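Local atomic coordinates of carbonic anhydrase (Sordaria macrospora, PDB entry 4O1K), a protein that catalyses the reversible hydration of carbon dioxide to bicarbonate, as a zinc-dependent, tetrameric carbonic anhydrase of the beta class. Residues Q47-W53 with L69-F75; N79-C85 with W133-I137. One frame throughout, in Å; residues are numbered along the deposited sequence.

Contact 1 (Q47-W53 with L69-F75); sequences QNPEYLW and LQPGDAF
Phe75 and Tyr51 are tied together through their backbones: Phe75 N gives a hydrogen bond of 2.9 Å to Tyr51 O, nearly straight at 174°, and Phe75 O in turn takes the N-H of Trp53. Asp73 O continues the pattern toward the start of the strand, accepting from Tyr51 N and, weakly, from Glu50 N. With CG anti to the backbone N (chi1 -167°), the Phe75 ring lies where Leu52 CD1 meets it at the edge, in the ring plane, 3.8 Å from Phe75 CD2. Pro49 lies alongside Phe75, pointing the same way, with Pro49 CG 3.9 Å from Phe75 CB. The same proline also leans on the turn before the strand: Pro49 CA makes a CA-H...O contact of 3.3 Å with Gly72 O. These are the first rungs of two adjacent parallel strands, 51-56 and 74-79, joined through helix 63-67 as a beta-alpha-beta unit. A type II turn from Gln70 to Asp73 leads into the second strand; at the backbone angles of Gly72 (phi 94°) a side chain would be jammed against the carbonyl oxygen of the preceding residue, which calls for glycine. On the opposite face of the sheet from Phe75, the Tyr51 ring carries Leu69 CD1 over one face, offset toward the rim and 4.2 Å from the ring centroid, while Leu69 CD2 approaches Tyr51 CE2 to 3.7 Å; the two side chains cross at about a right angle. Asp73 O sits at the ring edge. Tyr51 also stacks on His106 of the adjoining strand 106-112 and packs against Val21 of a second subunit. A serine here would probably leave Leu69 and the His106 ring without their aromatic partner and open a gap toward Val21 of that subunit.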
loop_
_atom_site.group_PDB
_atom_site.type_symbol
_atom_site.label_atom_id
_atom_site.label_comp_id
_atom_site.label_asym_id
_atom_site.label_seq_id
_atom_site.Cartn_x
_atom_site.Cartn_y
_atom_site.Cartn_z
ATOM N N GLN A 47 -25.985 -14.852 9.118
ATOM C CA GLN A 47 -26.535 -14.215 7.927
ATOM C C GLN A 47 -25.568 -13.108 7.529
ATOM O O GLN A 47 -25.032 -12.422 8.402
ATOM C CB GLN A 47 -27.928 -13.653 8.204
ATOM C CG GLN A 47 -28.990 -14.736 8.380
ATOM C CD GLN A 47 -29.029 -15.709 7.208
ATOM O OE1 GLN A 47 -29.200 -15.304 6.058
ATOM N NE2 GLN A 47 -28.858 -16.997 7.497
ATOM N N ASN A 48 -25.313 -12.960 6.230
ATOM C CA ASN A 48 -24.337 -11.980 5.765
ATOM C C ASN A 48 -24.744 -10.584 6.203
ATOM O O ASN A 48 -25.930 -10.294 6.316
ATOM C CB ASN A 48 -24.209 -12.024 4.238
ATOM C CG ASN A 48 -23.396 -13.210 3.748
ATOM O OD1 ASN A 48 -22.682 -13.858 4.520
ATOM N ND2 ASN A 48 -23.487 -13.489 2.450
ATOM N N PRO A 49 -23.759 -9.710 6.457
ATOM C CA PRO A 49 -24.099 -8.313 6.745
ATOM C C PRO A 49 -24.821 -7.668 5.573
ATOM O O PRO A 49 -24.543 -7.991 4.411
ATOM C CB PRO A 49 -22.722 -7.660 6.918
ATOM C CG PRO A 49 -21.799 -8.524 6.119
ATOM C CD PRO A 49 -22.302 -9.916 6.389
ATOM N N GLU A 50 -25.744 -6.765 5.881
ATOM C CA GLU A 50 -26.424 -5.978 4.866
ATOM C C GLU A 50 -25.628 -4.718 4.548
ATOM O O GLU A 50 -25.840 -4.099 3.501
ATOM C CB GLU A 50 -27.807 -5.564 5.371
ATOM C CG GLU A 50 -28.747 -6.721 5.627
ATOM C CD GLU A 50 -29.705 -6.948 4.475
ATOM O OE1 GLU A 50 -30.617 -6.110 4.280
ATOM O OE2 GLU A 50 -29.543 -7.964 3.762
ATOM N N TYR A 51 -24.724 -4.346 5.454
ATOM C CA TYR A 51 -23.945 -3.096 5.340
ATOM C C TYR A 51 -22.461 -3.340 5.366
ATOM O O TYR A 51 -21.989 -4.170 6.151
ATOM C CB TYR A 51 -24.213 -2.204 6.560
ATOM C CG TYR A 51 -25.568 -1.526 6.591
ATOM C CD1 TYR A 51 -25.704 -0.203 6.187
ATOM C CD2 TYR A 51 -26.696 -2.191 7.059
ATOM C CE1 TYR A 51 -26.926 0.425 6.219
ATOM C CE2 TYR A 51 -27.915 -1.564 7.102
ATOM C CZ TYR A 51 -28.019 -0.259 6.680
ATOM O OH TYR A 51 -29.239 0.367 6.718
ATOM N N LEU A 52 -21.736 -2.572 4.544
ATOM C CA LEU A 52 -20.320 -2.280 4.746
ATOM C C LEU A 52 -20.232 -0.865 5.334
ATOM O O LEU A 52 -20.766 0.082 4.773
ATOM C CB LEU A 52 -19.552 -2.316 3.417
ATOM C CG LEU A 52 -18.131 -1.745 3.463
ATOM C CD1 LEU A 52 -17.241 -2.502 4.463
ATOM C CD2 LEU A 52 -17.473 -1.742 2.081
ATOM N N TRP A 53 -19.595 -0.732 6.486
ATOM C CA TRP A 53 -19.488 0.553 7.166
ATOM C C TRP A 53 -18.030 0.941 7.151
ATOM O O TRP A 53 -17.185 0.200 7.664
ATOM C CB TRP A 53 -19.929 0.383 8.614
ATOM C CG TRP A 53 -19.934 1.634 9.417
ATOM C CD1 TRP A 53 -18.874 2.233 10.046
ATOM C CD2 TRP A 53 -21.087 2.423 9.718
ATOM N NE1 TRP A 53 -19.318 3.383 10.709
ATOM C CE2 TRP A 53 -20.667 3.514 10.508
ATOM C CE3 TRP A 53 -22.442 2.315 9.381
ATOM C CZ2 TRP A 53 -21.566 4.486 10.976
ATOM C CZ3 TRP A 53 -23.319 3.283 9.836
ATOM C CH2 TRP A 53 -22.882 4.343 10.627
ATOM N N LEU A 69 -28.228 -1.072 14.624
ATOM C CA LEU A 69 -28.056 -2.280 13.826
ATOM C C LEU A 69 -27.724 -3.490 14.692
ATOM O O LEU A 69 -27.081 -3.370 15.738
ATOM C CB LEU A 69 -26.960 -2.090 12.785
ATOM C CG LEU A 69 -27.216 -1.229 11.552
ATOM C CD1 LEU A 69 -25.950 -1.146 10.727
ATOM C CD2 LEU A 69 -28.354 -1.800 10.725
ATOM N N GLN A 70 -28.166 -4.659 14.250
ATOM C CA GLN A 70 -27.927 -5.881 15.010
ATOM C C GLN A 70 -26.527 -6.431 14.767
ATOM O O GLN A 70 -25.936 -6.162 13.727
ATOM C CB GLN A 70 -29.010 -6.904 14.694
ATOM C CG GLN A 70 -30.309 -6.553 15.401
ATOM C CD GLN A 70 -30.048 -5.941 16.779
ATOM O OE1 GLN A 70 -29.593 -6.627 17.699
ATOM N NE2 GLN A 70 -30.313 -4.643 16.915
ATOM N N PRO A 71 -25.975 -7.175 15.743
ATOM C CA PRO A 71 -24.623 -7.721 15.558
ATOM C C PRO A 71 -24.558 -8.614 14.324
ATOM O O PRO A 71 -25.415 -9.487 14.127
ATOM C CB PRO A 71 -24.383 -8.546 16.837
ATOM C CG PRO A 71 -25.747 -8.694 17.491
ATOM C CD PRO A 71 -26.514 -7.469 17.081
ATOM N N GLY A 72 -23.560 -8.379 13.485
ATOM C CA GLY A 72 -23.418 -9.146 12.265
ATOM C C GLY A 72 -24.080 -8.450 11.093
ATOM O O GLY A 72 -23.926 -8.883 9.948
ATOM N N ASP A 73 -24.815 -7.375 11.363
ATOM C CA ASP A 73 -25.496 -6.668 10.289
ATOM C C ASP A 73 -24.526 -5.765 9.577
ATOM O O ASP A 73 -24.758 -5.403 8.428
ATOM C CB ASP A 73 -26.632 -5.824 10.827
ATOM C CG ASP A 73 -27.911 -6.021 10.052
ATOM O OD1 ASP A 73 -27.843 -6.136 8.800
ATOM O OD2 ASP A 73 -28.976 -6.052 10.708
ATOM N N ALA A 74 -23.460 -5.384 10.277
ATOM C CA ALA A 74 -22.459 -4.492 9.700
ATOM C C ALA A 74 -21.098 -5.148 9.651
ATOM O O ALA A 74 -20.598 -5.750 10.618
ATOM C CB ALA A 74 -22.382 -3.170 10.462
ATOM N N PHE A 75 -20.502 -5.042 8.487
ATOM C CA PHE A 75 -19.131 -5.425 8.283
ATOM C C PHE A 75 -18.403 -4.109 8.391
ATOM O O PHE A 75 -18.761 -3.190 7.678
ATOM C CB PHE A 75 -19.068 -5.911 6.862
ATOM C CG PHE A 75 -17.843 -6.628 6.541
ATOM C CD1 PHE A 75 -17.625 -7.895 7.045
ATOM C CD2 PHE A 75 -16.907 -6.062 5.705
ATOM C CE1 PHE A 75 -16.468 -8.574 6.733
ATOM C CE2 PHE A 75 -15.760 -6.750 5.391
ATOM C CZ PHE A 75 -15.534 -7.999 5.908
#

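Contact 2 (N79-C85 with W133-I137); sequences NIANLVC and WLRNI
Beside the zinc site, the loop that follows strand 74-79 closes on helix 130-143, with the Trp133 indole reaching into it from the helix and Ala81 at its turn. The zinc ion is held by Cys56, Asp58, His112 and Cys115, and the side chain of Ala81 lies about 5 Å from it. Trp133 NE1 donates to Ile80 O at 2.9 Å with an angle of 168°; the carbonyl is met in its own plane, on a lone pair, and the oxygen lies close to the plane of the indole. With CG anti to the backbone N (chi1 -170°), the indole projects far enough from the helix to reach this carbonyl. Leu83 CD1 sits over one indole face, offset toward the rim, 3.7 Å from the centroid of the five-membered ring, and Cys85 SG lies over the same face, 4.4 Å from the centroid of the six-membered ring, a sulfur-aromatic contact. At the rim, Asn79 CG comes within 3.8 Å of Trp133 CZ2, with the amide turned almost perpendicular to the indole. The loop itself starts as a type II beta turn from Asn79 to Asn82, and the Asn79 amide bridges its backbone. Asn79 OD1 accepts Leu83 N at 2.8 Å, and Asn79 ND2 donates to Leu83 O at 2.9 Å, both bonds lying in the respective carbonyl planes. Held through both OD1 and ND2, the latter also bonded to His77 NE2, the amide is fixed in rotation and probably helps keep Leu83 turned to the helix. One helical turn beyond Trp133, Ile137 CD1 packs 3.5 Å from Ala81 CB, while Ile137 CG1 supports Leu83 CD2. Asn90 of a second subunit packs on Asn79 and Trp133, and Thr87 of a third subunit on Cys85 and Trp133.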
loop_
_atom_site.group_PDB
_atom_site.type_symbol
_atom_site.label_atom_id
_atom_site.label_comp_id
_atom_site.label_asym_id
_atom_site.label_seq_id
_atom_site.Cartn_x
_atom_site.Cartn_y
_atom_site.Cartn_z
ATOM N N ASN A 79 -10.608 3.437 9.864
ATOM C CA ASN A 79 -9.222 3.910 9.662
ATOM C C ASN A 79 -9.152 5.382 10.000
ATOM O O ASN A 79 -10.172 5.966 10.300
ATOM C CB ASN A 79 -8.722 3.635 8.234
ATOM C CG ASN A 79 -9.480 4.392 7.175
ATOM O OD1 ASN A 79 -9.747 5.582 7.296
ATOM N ND2 ASN A 79 -9.783 3.700 6.069
ATOM N N ILE A 80 -7.970 5.986 9.990
ATOM C CA ILE A 80 -7.890 7.397 10.383
ATOM C C ILE A 80 -8.569 8.269 9.319
ATOM O O ILE A 80 -8.146 8.320 8.154
ATOM C CB ILE A 80 -6.435 7.845 10.604
ATOM C CG1 ILE A 80 -5.868 7.209 11.878
ATOM C CG2 ILE A 80 -6.371 9.368 10.739
ATOM C CD1 ILE A 80 -4.321 7.252 11.923
ATOM N N ALA A 81 -9.644 8.943 9.742
ATOM C CA ALA A 81 -10.446 9.849 8.921
ATOM C C ALA A 81 -11.261 9.181 7.829
ATOM O O ALA A 81 -11.660 9.821 6.865
ATOM C CB ALA A 81 -9.603 11.050 8.386
ATOM N N ASN A 82 -11.554 7.894 8.015
ATOM C CA ASN A 82 -12.506 7.189 7.159
ATOM C C ASN A 82 -12.212 7.365 5.672
ATOM O O ASN A 82 -13.111 7.727 4.890
ATOM C CB ASN A 82 -13.981 7.537 7.509
ATOM C CG ASN A 82 -14.251 9.047 7.644
ATOM O OD1 ASN A 82 -14.170 9.615 8.742
ATOM N ND2 ASN A 82 -14.593 9.696 6.528
ATOM N N LEU A 83 -10.945 7.137 5.306
ATOM C CA LEU A 83 -10.490 7.307 3.929
ATOM C C LEU A 83 -10.668 6.072 3.049
ATOM O O LEU A 83 -10.515 4.922 3.501
ATOM C CB LEU A 83 -9.000 7.693 3.907
ATOM C CG LEU A 83 -8.626 8.970 4.627
ATOM C CD1 LEU A 83 -7.106 9.227 4.543
ATOM C CD2 LEU A 83 -9.345 10.132 3.988
ATOM N N VAL A 84 -10.965 6.314 1.764
ATOM C CA VAL A 84 -11.001 5.238 0.776
ATOM C C VAL A 84 -9.954 5.607 -0.283
ATOM O O VAL A 84 -10.243 6.399 -1.195
ATOM C CB VAL A 84 -12.411 5.121 0.151
ATOM C CG1 VAL A 84 -12.431 4.069 -0.911
ATOM C CG2 VAL A 84 -13.442 4.731 1.240
ATOM N N CYS A 85 -8.738 5.075 -0.112
ATOM C CA CYS A 85 -7.581 5.456 -0.963
ATOM C C CYS A 85 -7.380 4.401 -2.042
ATOM O O CYS A 85 -7.372 3.201 -1.744
ATOM C CB CYS A 85 -6.310 5.517 -0.131
ATOM S SG CYS A 85 -6.346 6.722 1.249
ATOM N N TRP A 133 -0.543 9.530 4.712
ATOM C CA TRP A 133 -1.955 9.220 4.968
ATOM C C TRP A 133 -2.807 10.483 5.043
ATOM O O TRP A 133 -3.826 10.607 4.342
ATOM C CB TRP A 133 -2.095 8.352 6.233
ATOM C CG TRP A 133 -3.474 7.823 6.394
ATOM C CD1 TRP A 133 -4.453 8.318 7.194
ATOM C CD2 TRP A 133 -4.026 6.672 5.740
ATOM N NE1 TRP A 133 -5.597 7.560 7.070
ATOM C CE2 TRP A 133 -5.351 6.531 6.181
ATOM C CE3 TRP A 133 -3.520 5.749 4.816
ATOM C CZ2 TRP A 133 -6.178 5.502 5.741
ATOM C CZ3 TRP A 133 -4.350 4.723 4.365
ATOM C CH2 TRP A 133 -5.670 4.623 4.818
ATOM N N LEU A 134 -2.406 11.436 5.882
ATOM C CA LEU A 134 -3.141 12.687 6.018
ATOM C C LEU A 134 -3.109 13.544 4.768
ATOM O O LEU A 134 -3.975 14.410 4.573
ATOM C CB LEU A 134 -2.583 13.481 7.176
ATOM C CG LEU A 134 -2.688 12.722 8.479
ATOM C CD1 LEU A 134 -1.986 13.477 9.585
ATOM C CD2 LEU A 134 -4.141 12.489 8.817
ATOM N N ARG A 135 -2.125 13.297 3.905
ATOM C CA ARG A 135 -2.067 14.036 2.650
ATOM C C ARG A 135 -3.374 13.900 1.890
ATOM O O ARG A 135 -3.822 14.848 1.234
ATOM C CB ARG A 135 -0.878 13.535 1.801
ATOM C CG ARG A 135 -0.605 14.328 0.489
ATOM C CD ARG A 135 0.735 13.861 -0.063
ATOM N NE ARG A 135 1.765 14.011 0.984
ATOM C CZ ARG A 135 2.751 13.158 1.246
ATOM N NH1 ARG A 135 2.935 12.061 0.524
ATOM N NH2 ARG A 135 3.592 13.408 2.247
ATOM N N ASN A 136 -4.022 12.742 1.995
ATOM C CA ASN A 136 -5.287 12.546 1.261
ATOM C C ASN A 136 -6.338 13.550 1.641
ATOM O O ASN A 136 -7.190 13.943 0.828
ATOM C CB ASN A 136 -5.820 11.154 1.557
ATOM C CG ASN A 136 -4.950 10.092 0.961
ATOM O OD1 ASN A 136 -4.229 9.379 1.667
ATOM N ND2 ASN A 136 -5.016 9.967 -0.343
ATOM N N ILE A 137 -6.292 13.959 2.902
ATOM C CA ILE A 137 -7.278 14.875 3.410
ATOM C C ILE A 137 -6.937 16.269 2.899
ATOM O O ILE A 137 -7.823 17.059 2.526
ATOM C CB ILE A 137 -7.281 14.865 4.930
ATOM C CG1 ILE A 137 -7.759 13.499 5.448
ATOM C CG2 ILE A 137 -8.171 15.992 5.447
ATOM C CD1 ILE A 137 -7.335 13.234 6.846
#

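Overall arrangement
Strand 74-79 runs through both contacts: contact 1 holds its start against strand 51-56, and contact 2 takes up its last residue and the loop beyond. Their centres are 23 Å apart, on opposite sides of the middle of the chain. Contact 1 is partly buried and is joined by backbone hydrogen bonds between parallel strands, with side chains packing on both faces of the sheet. Contact 2 is buried, lies closer to the zinc, and joins an irregular loop to a helix, so side-chain packing dominates, much of it round one indole, with a single hydrogen bond from that ring to a backbone carbonyl. Both contacts touch the second subunit; contact 2 also meets a third.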